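Long-range contacts in general negative regulator of transcription subunit 2 (Saccharomyces cerevisiae, PDB 4BY6), which acts as a core component of the CCR4-NOT complex, the major cytoplasmic mRNA deadenylase, whose NOT proteins repress transcription of many genes, and is required for the integrity of that complex: residues E[148-153]-E[165-170]; E[111-116]-E[130-135]; E[136-141]-E[183-188]. One frame throughout, in Å; residues are numbered along the deposited sequence.

Contact 1. Residues E[148-153]-E[165-170]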
# COMPACT_ATOMS: atom_id res chain seq x y z
N THR E 148 1.44 2.41 -42.81
CA THR E 148 1.88 1.84 -44.08
C THR E 148 0.69 1.50 -44.92
O THR E 148 -0.39 1.28 -44.39
CB THR E 148 2.81 0.60 -43.90
OG1 THR E 148 3.06 0.02 -45.18
CG2 THR E 148 2.16 -0.45 -43.02
N LYS E 149 0.88 1.47 -46.24
CA LYS E 149 -0.20 1.22 -47.17
C LYS E 149 -0.92 -0.11 -46.90
O LYS E 149 -0.30 -1.11 -46.58
CB LYS E 149 0.34 1.25 -48.60
CG LYS E 149 -0.59 0.70 -49.65
CD LYS E 149 0.00 0.86 -51.07
CE LYS E 149 -0.86 0.12 -52.12
NZ LYS E 149 -0.52 0.46 -53.53
N ASP E 150 -2.25 -0.08 -46.97
CA ASP E 150 -3.05 -1.29 -46.96
C ASP E 150 -3.08 -1.81 -48.39
O ASP E 150 -3.60 -1.13 -49.28
CB ASP E 150 -4.46 -1.02 -46.44
CG ASP E 150 -5.42 -2.19 -46.64
OD1 ASP E 150 -6.62 -1.95 -46.88
OD2 ASP E 150 -4.99 -3.36 -46.53
N PRO E 151 -2.48 -2.99 -48.62
CA PRO E 151 -2.27 -3.52 -49.98
C PRO E 151 -3.57 -3.69 -50.75
O PRO E 151 -3.54 -3.66 -51.98
CB PRO E 151 -1.61 -4.88 -49.72
CG PRO E 151 -1.07 -4.82 -48.35
CD PRO E 151 -2.02 -3.94 -47.60
N MET E 152 -4.68 -3.85 -50.04
CA MET E 152 -5.95 -4.17 -50.68
C MET E 152 -6.59 -3.00 -51.43
O MET E 152 -7.65 -3.15 -52.04
CB MET E 152 -6.94 -4.73 -49.63
CG MET E 152 -6.58 -6.12 -49.05
SD MET E 152 -6.76 -7.54 -50.19
CE MET E 152 -5.06 -7.81 -50.71
N MET E 153 -5.95 -1.83 -51.41
CA MET E 153 -6.50 -0.69 -52.16
C MET E 153 -5.40 0.29 -52.61
O MET E 153 -4.40 0.51 -51.92
CB MET E 153 -7.58 0.04 -51.34
CG MET E 153 -8.59 0.83 -52.18
SD MET E 153 -9.58 2.01 -51.23
CE MET E 153 -8.41 3.34 -50.94
N ARG E 165 -5.52 10.02 -51.06
CA ARG E 165 -6.53 9.40 -50.23
C ARG E 165 -6.41 7.91 -50.39
O ARG E 165 -6.39 7.40 -51.51
CB ARG E 165 -7.92 9.91 -50.60
CG ARG E 165 -8.93 9.61 -49.56
CD ARG E 165 -10.32 9.81 -50.08
NE ARG E 165 -11.22 8.91 -49.39
CZ ARG E 165 -12.52 8.83 -49.63
NH1 ARG E 165 -13.08 9.62 -50.54
NH2 ARG E 165 -13.26 7.96 -48.96
N GLY E 166 -6.28 7.19 -49.28
CA GLY E 166 -6.06 5.76 -49.38
C GLY E 166 -6.29 5.00 -48.10
O GLY E 166 -6.66 5.57 -47.08
N SER E 167 -6.06 3.69 -48.15
CA SER E 167 -6.22 2.84 -46.99
C SER E 167 -4.86 2.53 -46.36
O SER E 167 -3.92 2.16 -47.06
CB SER E 167 -6.94 1.55 -47.37
OG SER E 167 -7.08 0.74 -46.22
N TYR E 168 -4.77 2.68 -45.05
CA TYR E 168 -3.50 2.55 -44.36
C TYR E 168 -3.67 1.76 -43.09
O TYR E 168 -4.78 1.59 -42.60
CB TYR E 168 -2.92 3.94 -44.04
CG TYR E 168 -2.79 4.81 -45.25
CD1 TYR E 168 -1.64 4.78 -46.04
CD2 TYR E 168 -3.83 5.64 -45.65
CE1 TYR E 168 -1.53 5.57 -47.17
CE2 TYR E 168 -3.72 6.42 -46.78
CZ TYR E 168 -2.57 6.38 -47.53
OH TYR E 168 -2.46 7.17 -48.66
N VAL E 169 -2.55 1.30 -42.56
CA VAL E 169 -2.49 0.59 -41.30
C VAL E 169 -1.58 1.42 -40.43
O VAL E 169 -0.41 1.62 -40.77
CB VAL E 169 -1.93 -0.86 -41.48
CG1 VAL E 169 -1.91 -1.60 -40.16
CG2 VAL E 169 -2.74 -1.61 -42.46
N PHE E 170 -2.15 1.96 -39.34
CA PHE E 170 -1.42 2.76 -38.36
C PHE E 170 -0.96 1.92 -37.16
O PHE E 170 -1.71 1.08 -36.68
CB PHE E 170 -2.30 3.89 -37.84
CG PHE E 170 -2.56 4.99 -38.83
CD1 PHE E 170 -3.51 4.86 -39.82
CD2 PHE E 170 -1.87 6.19 -38.72
CE1 PHE E 170 -3.75 5.91 -40.72
CE2 PHE E 170 -2.11 7.23 -39.61
CZ PHE E 170 -3.05 7.09 -40.61

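Contact 2. Residues E[111-116]-E[130-135]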
# COMPACT_ATOMS: atom_id res chain seq x y z
N THR E 111 9.09 -4.88 -32.62
CA THR E 111 10.29 -4.63 -31.82
C THR E 111 10.97 -3.31 -32.19
O THR E 111 11.39 -2.55 -31.30
CB THR E 111 11.27 -5.80 -31.95
OG1 THR E 111 10.67 -6.93 -31.30
CG2 THR E 111 12.61 -5.50 -31.28
N LEU E 112 11.01 -2.99 -33.49
CA LEU E 112 11.54 -1.72 -33.97
C LEU E 112 10.70 -0.53 -33.45
O LEU E 112 11.25 0.52 -33.03
CB LEU E 112 11.58 -1.69 -35.49
CG LEU E 112 12.28 -2.80 -36.26
CD1 LEU E 112 12.01 -2.63 -37.74
CD2 LEU E 112 13.77 -2.77 -35.97
N PHE E 113 9.38 -0.68 -33.47
CA PHE E 113 8.50 0.35 -32.92
C PHE E 113 8.84 0.60 -31.45
O PHE E 113 8.95 1.75 -31.00
CB PHE E 113 7.04 -0.05 -33.06
CG PHE E 113 6.53 -0.03 -34.46
CD1 PHE E 113 7.01 0.89 -35.38
CD2 PHE E 113 5.53 -0.92 -34.85
CE1 PHE E 113 6.51 0.92 -36.67
CE2 PHE E 113 5.02 -0.90 -36.15
CZ PHE E 113 5.51 0.00 -37.06
N PHE E 114 8.96 -0.48 -30.69
CA PHE E 114 9.30 -0.42 -29.28
C PHE E 114 10.58 0.39 -29.05
O PHE E 114 10.61 1.34 -28.25
CB PHE E 114 9.48 -1.82 -28.73
CG PHE E 114 9.82 -1.86 -27.29
CD1 PHE E 114 8.81 -1.99 -26.34
CD2 PHE E 114 11.15 -1.78 -26.87
CE1 PHE E 114 9.11 -2.03 -24.98
CE2 PHE E 114 11.47 -1.82 -25.50
CZ PHE E 114 10.44 -1.95 -24.56
N LEU E 115 11.64 0.00 -29.74
CA LEU E 115 12.90 0.73 -29.65
C LEU E 115 12.76 2.21 -30.05
O LEU E 115 13.23 3.09 -29.33
CB LEU E 115 13.95 0.06 -30.52
CG LEU E 115 14.44 -1.26 -29.95
CD1 LEU E 115 15.27 -1.97 -31.00
CD2 LEU E 115 15.24 -0.99 -28.66
N PHE E 116 12.12 2.46 -31.18
CA PHE E 116 11.94 3.82 -31.70
C PHE E 116 11.20 4.73 -30.71
O PHE E 116 11.47 5.92 -30.61
CB PHE E 116 11.18 3.76 -33.03
CG PHE E 116 10.76 5.11 -33.56
CD1 PHE E 116 11.60 5.84 -34.36
CD2 PHE E 116 9.50 5.63 -33.25
CE1 PHE E 116 11.22 7.08 -34.87
CE2 PHE E 116 9.10 6.87 -33.75
CZ PHE E 116 9.95 7.60 -34.56
N LEU E 130 15.33 3.95 -40.00
CA LEU E 130 15.78 3.58 -41.35
C LEU E 130 15.26 2.22 -41.78
O LEU E 130 14.89 2.03 -42.94
CB LEU E 130 17.30 3.59 -41.42
CG LEU E 130 17.93 4.96 -41.19
CD1 LEU E 130 19.40 4.81 -41.00
CD2 LEU E 130 17.62 5.88 -42.35
N GLU E 131 15.23 1.28 -40.84
CA GLU E 131 14.76 -0.07 -41.11
C GLU E 131 13.25 -0.10 -41.37
O GLU E 131 12.76 -0.80 -42.26
CB GLU E 131 15.13 -0.98 -39.95
CG GLU E 131 14.65 -2.39 -40.09
CD GLU E 131 15.35 -3.16 -41.19
OE1 GLU E 131 16.48 -2.78 -41.57
OE2 GLU E 131 14.76 -4.14 -41.67
N LEU E 132 12.50 0.65 -40.58
CA LEU E 132 11.07 0.74 -40.81
C LEU E 132 10.80 1.39 -42.15
O LEU E 132 9.90 0.97 -42.90
CB LEU E 132 10.41 1.51 -39.67
CG LEU E 132 10.25 0.60 -38.46
CD1 LEU E 132 9.84 1.44 -37.25
CD2 LEU E 132 9.20 -0.47 -38.80
N ARG E 133 11.61 2.40 -42.44
CA ARG E 133 11.51 3.11 -43.70
C ARG E 133 11.71 2.10 -44.85
O ARG E 133 10.95 2.10 -45.82
CB ARG E 133 12.53 4.26 -43.75
CG ARG E 133 12.23 5.30 -44.79
CD ARG E 133 11.11 6.18 -44.35
NE ARG E 133 10.59 6.98 -45.46
CZ ARG E 133 9.67 6.53 -46.31
NH1 ARG E 133 9.19 5.29 -46.20
NH2 ARG E 133 9.22 7.31 -47.28
N LYS E 134 12.70 1.22 -44.70
CA LYS E 134 13.01 0.20 -45.70
C LYS E 134 11.89 -0.82 -45.91
O LYS E 134 11.71 -1.34 -47.01
CB LYS E 134 14.29 -0.52 -45.29
CG LYS E 134 14.51 -1.84 -45.99
CD LYS E 134 15.87 -2.38 -45.68
CE LYS E 134 16.02 -3.81 -46.17
NZ LYS E 134 17.48 -4.11 -46.26
N ARG E 135 11.14 -1.11 -44.85
CA ARG E 135 10.01 -2.04 -44.92
C ARG E 135 8.73 -1.34 -45.34
O ARG E 135 7.62 -1.86 -45.12
CB ARG E 135 9.81 -2.71 -43.57
CG ARG E 135 11.02 -3.45 -43.14
CD ARG E 135 10.86 -4.00 -41.75
NE ARG E 135 12.13 -4.57 -41.31
CZ ARG E 135 12.27 -5.33 -40.24
NH1 ARG E 135 11.22 -5.59 -39.47
NH2 ARG E 135 13.47 -5.81 -39.93

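Contact 3. Residues E[136-141]-E[183-188]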
# COMPACT_ATOMS: atom_id res chain seq x y z
N ASN E 136 8.89 -0.17 -45.93
CA ASN E 136 7.79 0.60 -46.49
C ASN E 136 6.78 1.13 -45.43
O ASN E 136 5.60 1.29 -45.71
CB ASN E 136 7.06 -0.22 -47.56
CG ASN E 136 6.30 0.65 -48.50
OD1 ASN E 136 6.70 1.79 -48.77
ND2 ASN E 136 5.16 0.15 -49.01
N TRP E 137 7.27 1.40 -44.22
CA TRP E 137 6.52 2.18 -43.24
C TRP E 137 6.88 3.64 -43.44
O TRP E 137 8.03 3.96 -43.74
CB TRP E 137 6.85 1.76 -41.81
CG TRP E 137 6.24 0.49 -41.41
CD1 TRP E 137 6.77 -0.76 -41.57
CD2 TRP E 137 4.97 0.31 -40.78
NE1 TRP E 137 5.91 -1.70 -41.07
CE2 TRP E 137 4.79 -1.07 -40.58
CE3 TRP E 137 3.97 1.19 -40.35
CZ2 TRP E 137 3.65 -1.60 -39.97
CZ3 TRP E 137 2.83 0.67 -39.76
CH2 TRP E 137 2.68 -0.72 -39.57
N ARG E 138 5.93 4.53 -43.26
CA ARG E 138 6.21 5.95 -43.29
C ARG E 138 5.84 6.56 -41.94
O ARG E 138 4.87 6.15 -41.30
CB ARG E 138 5.46 6.62 -44.44
CG ARG E 138 6.07 6.43 -45.81
CD ARG E 138 5.02 5.87 -46.79
NE ARG E 138 4.41 6.82 -47.73
CZ ARG E 138 3.34 6.54 -48.49
NH1 ARG E 138 2.77 5.34 -48.41
NH2 ARG E 138 2.84 7.45 -49.33
N TYR E 139 6.64 7.53 -41.50
CA TYR E 139 6.42 8.16 -40.19
C TYR E 139 5.66 9.49 -40.27
O TYR E 139 6.11 10.43 -40.93
CB TYR E 139 7.77 8.38 -39.49
CG TYR E 139 7.65 9.07 -38.17
CD1 TYR E 139 7.13 8.41 -37.06
CD2 TYR E 139 8.05 10.39 -38.02
CE1 TYR E 139 7.01 9.04 -35.85
CE2 TYR E 139 7.94 11.02 -36.80
CZ TYR E 139 7.42 10.35 -35.72
OH TYR E 139 7.33 10.99 -34.51
N HIS E 140 4.51 9.57 -39.61
CA HIS E 140 3.73 10.80 -39.59
C HIS E 140 4.25 11.77 -38.54
O HIS E 140 4.28 11.45 -37.35
CB HIS E 140 2.26 10.49 -39.32
CG HIS E 140 1.33 11.62 -39.64
ND1 HIS E 140 0.96 12.57 -38.70
CD2 HIS E 140 0.72 11.98 -40.79
CE1 HIS E 140 0.14 13.44 -39.26
NE2 HIS E 140 -0.02 13.11 -40.53
N LYS E 141 4.63 12.96 -38.98
CA LYS E 141 5.32 13.94 -38.14
C LYS E 141 4.50 14.51 -36.99
O LYS E 141 5.01 14.62 -35.86
CB LYS E 141 5.80 15.10 -38.99
CG LYS E 141 6.81 14.73 -40.04
CD LYS E 141 6.94 15.91 -40.96
CE LYS E 141 7.85 15.66 -42.11
NZ LYS E 141 7.76 16.84 -42.99
N PHE E 183 -7.85 7.24 -45.07
CA PHE E 183 -7.20 8.43 -44.58
C PHE E 183 -6.82 9.35 -45.72
O PHE E 183 -6.42 8.89 -46.81
CB PHE E 183 -5.97 8.03 -43.78
CG PHE E 183 -5.46 9.09 -42.87
CD1 PHE E 183 -5.98 9.25 -41.60
CD2 PHE E 183 -4.42 9.91 -43.27
CE1 PHE E 183 -5.49 10.21 -40.76
CE2 PHE E 183 -3.92 10.86 -42.43
CZ PHE E 183 -4.46 11.02 -41.18
N LEU E 184 -6.98 10.65 -45.47
CA LEU E 184 -6.48 11.68 -46.36
C LEU E 184 -5.14 12.11 -45.84
O LEU E 184 -5.03 12.75 -44.81
CB LEU E 184 -7.43 12.87 -46.46
CG LEU E 184 -6.84 14.00 -47.30
CD1 LEU E 184 -6.84 13.60 -48.77
CD2 LEU E 184 -7.63 15.25 -47.12
N LEU E 185 -4.10 11.74 -46.56
CA LEU E 185 -2.73 11.84 -46.12
C LEU E 185 -1.96 12.91 -46.87
O LEU E 185 -1.89 12.88 -48.11
CB LEU E 185 -2.05 10.50 -46.33
CG LEU E 185 -0.56 10.54 -46.09
CD1 LEU E 185 -0.31 10.82 -44.61
CD2 LEU E 185 -0.00 9.21 -46.52
N PHE E 186 -1.36 13.84 -46.14
CA PHE E 186 -0.60 14.92 -46.75
C PHE E 186 0.87 14.60 -46.77
O PHE E 186 1.44 14.28 -45.73
CB PHE E 186 -0.85 16.23 -46.01
CG PHE E 186 -2.12 16.90 -46.41
CD1 PHE E 186 -3.32 16.55 -45.81
CD2 PHE E 186 -2.13 17.86 -47.41
CE1 PHE E 186 -4.51 17.17 -46.19
CE2 PHE E 186 -3.31 18.47 -47.80
CZ PHE E 186 -4.50 18.12 -47.18
N TYR E 187 1.49 14.71 -47.95
CA TYR E 187 2.88 14.30 -48.10
C TYR E 187 3.88 15.14 -47.28
O TYR E 187 4.89 14.61 -46.86
CB TYR E 187 3.27 14.34 -49.57
CG TYR E 187 2.48 13.42 -50.48
CD1 TYR E 187 2.52 12.04 -50.33
CD2 TYR E 187 1.68 13.95 -51.49
CE1 TYR E 187 1.79 11.21 -51.17
CE2 TYR E 187 0.95 13.12 -52.33
CZ TYR E 187 1.00 11.75 -52.17
OH TYR E 187 0.28 10.92 -53.02
N ASN E 188 3.60 16.43 -47.06
CA ASN E 188 4.46 17.25 -46.20
C ASN E 188 4.47 16.77 -44.72
O ASN E 188 5.26 17.24 -43.90
CB ASN E 188 4.10 18.76 -46.29
CG ASN E 188 2.75 19.11 -45.67
OD1 ASN E 188 2.00 18.25 -45.20
ND2 ASN E 188 2.44 20.40 -45.66

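Contact 1. Residues E[148-153]-E[165-170]
Asp150 and Ser167 meet where strand 145-149 runs out against strand 163-172. The side chain of Asp150 starts toward the partner strand. Asp150 CB lies 3.2 Å from Ser167 OG and 3.3 Å from Ser167 O. Asp150 CG is anti to the backbone N (chi1 170°), beside the carbonyl carbon, and stands 3.4 Å from Ser167 OG. At the tip, Asp150 OD1 accepts a hydrogen bond of 2.8 Å from Ser167 OG. The hydroxyl arrives on the anti side of the carboxylate, 16° out of its plane. The backbone backs up this bond: Asp150 N donates to Ser167 O, coming from above the carbonyl plane. Asp150 is therefore bound to one serine through both backbone and side chain, just where a type I turn from Asp150 to Met153 begins. On the strand before the turn, Thr148 and Val169 form an antiparallel hydrogen-bonded pair. Val169 N to Thr148 O measures 2.8 Å and Thr148 N to Val169 O 2.9 Å. At the end of the turn, Met153 CE comes back to the strand, 3.7 Å from Gly166 CA. Ser167 OG has a second partner, Gln180 on strand 177-186, and Thr148 OG1 bonds to Asn136 O. Strand 163-172 lies between strands 145-149 and 177-186 in the antiparallel sheet. Tyr168 extends from it to pack on Leu147 of the first neighbour and on Phe183 and Leu185 of the second.

Contact 2. Residues E[111-116]-E[130-135]
The guanidinium of Arg135 has Leu112 CD1 over one face, set off toward the rim, with Arg135 NH1 to Leu112 CD1 at 3.5 Å. The two side chains approach tip to tip. At the edge of the same group, in its plane, lies Glu131 OE2. This oxygen, Glu131 OE2, is held side-on by two nitrogens, Arg135 NE at 2.7 Å and Arg135 NH2 at 2.7 Å, in a salt bridge. The NE bond uses the anti lone pair of the oxygen, while NH2 meets it from above the carboxylate plane. The Phe113 ring has Leu132 CD1 near its CD1 and CE1, in an oblique approach. Phe171 stacks on this ring, and Trp137 meets it edge-to-face.

Leu112 and Leu132 form the apolar centre, where helices 109-118 and 123-134 pack. The axes of segments 111-116 and 130-134 approach to 10.4 Å and run 144° from parallel. Leu112 CD1 touches Leu132 CD2 at 3.7 Å and Glu131 CG at 3.5 Å. Glu131 bends at chi2 (69°), which turns CD back from an extended course.

No hydrogen bond joins the two segments. They meet by van der Waals contact, mostly apolar, with Leu112 also against the guanidinium. The charges lie at the margin of the leucine contact. The guanidinium is tied to Glu131 of one helix, to Asp109 at the start of the other, and to Phe107 O just before it. This network probably fixes the rotation of the group and holds its face against Leu112. The nearby carboxylates would be expected to stabilise its positive charge.

Contact 3. Residues E[136-141]-E[183-188]
Strand 138-140 and the residue after it face the end of strand 177-186 and the 3-10 turn that follows. The two segments are not paired as strands, and the hydrogen bond across them is made by Lys141. The Lys141 chain is extended beyond CG, and Lys141 NZ donates to Asn188 O at 2.7 Å. The ammonium approaches from above the carbonyl plane. An alanine here would probably leave Asn188 O without its charged donor and weaken the hold on the 3-10 turn. Lys141 also makes a cation-pi contact with an aromatic side chain of another protein chain.

The 3-10 segment starts at Tyr187; Ala189 and Met191 hydrogen-bond through their backbones to Lys141 and Tyr139. A 3-10 turn between strand 177-186 and this pairing chain end is consistent with an SH3-like barrel, the clan of this family.

His140 and Leu185 lie alongside, pointing opposite ways. Leu185 CD1 lies at the edge of the imidazole, 4.1 Å from His140 CD2, while His140 ND1 bonds to Leu143 N. The Arg138 guanidinium and the Tyr187 ring meet edge to edge, with Arg138 NH2 4.3 Å from Tyr187 CE1. Tyr187 OH bonds to Glu164, which also forms a long, weak ion pair with Arg138.

How the contacts relate
All three contacts lie within the C-terminal region that defines the NOT2/NOT3/NOT5 family. Contact 2 comes first along the chain and joins two helices. Contact 1 is nested inside the loop closed by contact 3, and both belong to the same antiparallel sheet. Their centres are 11 Å apart, and they touch where Gly166 O meets Phe183 N. Contact 2 has its centre about 15 Å from that of contact 3 and 18 Å from that of contact 1. A Schellman motif ends helix 123-134 and leads straight into strand 138-140. Trp137 sits at this junction, touching both Phe113 and Thr148. The helices and the sheet are thereby joined into one packed unit, which also contacts another protein of the assembly.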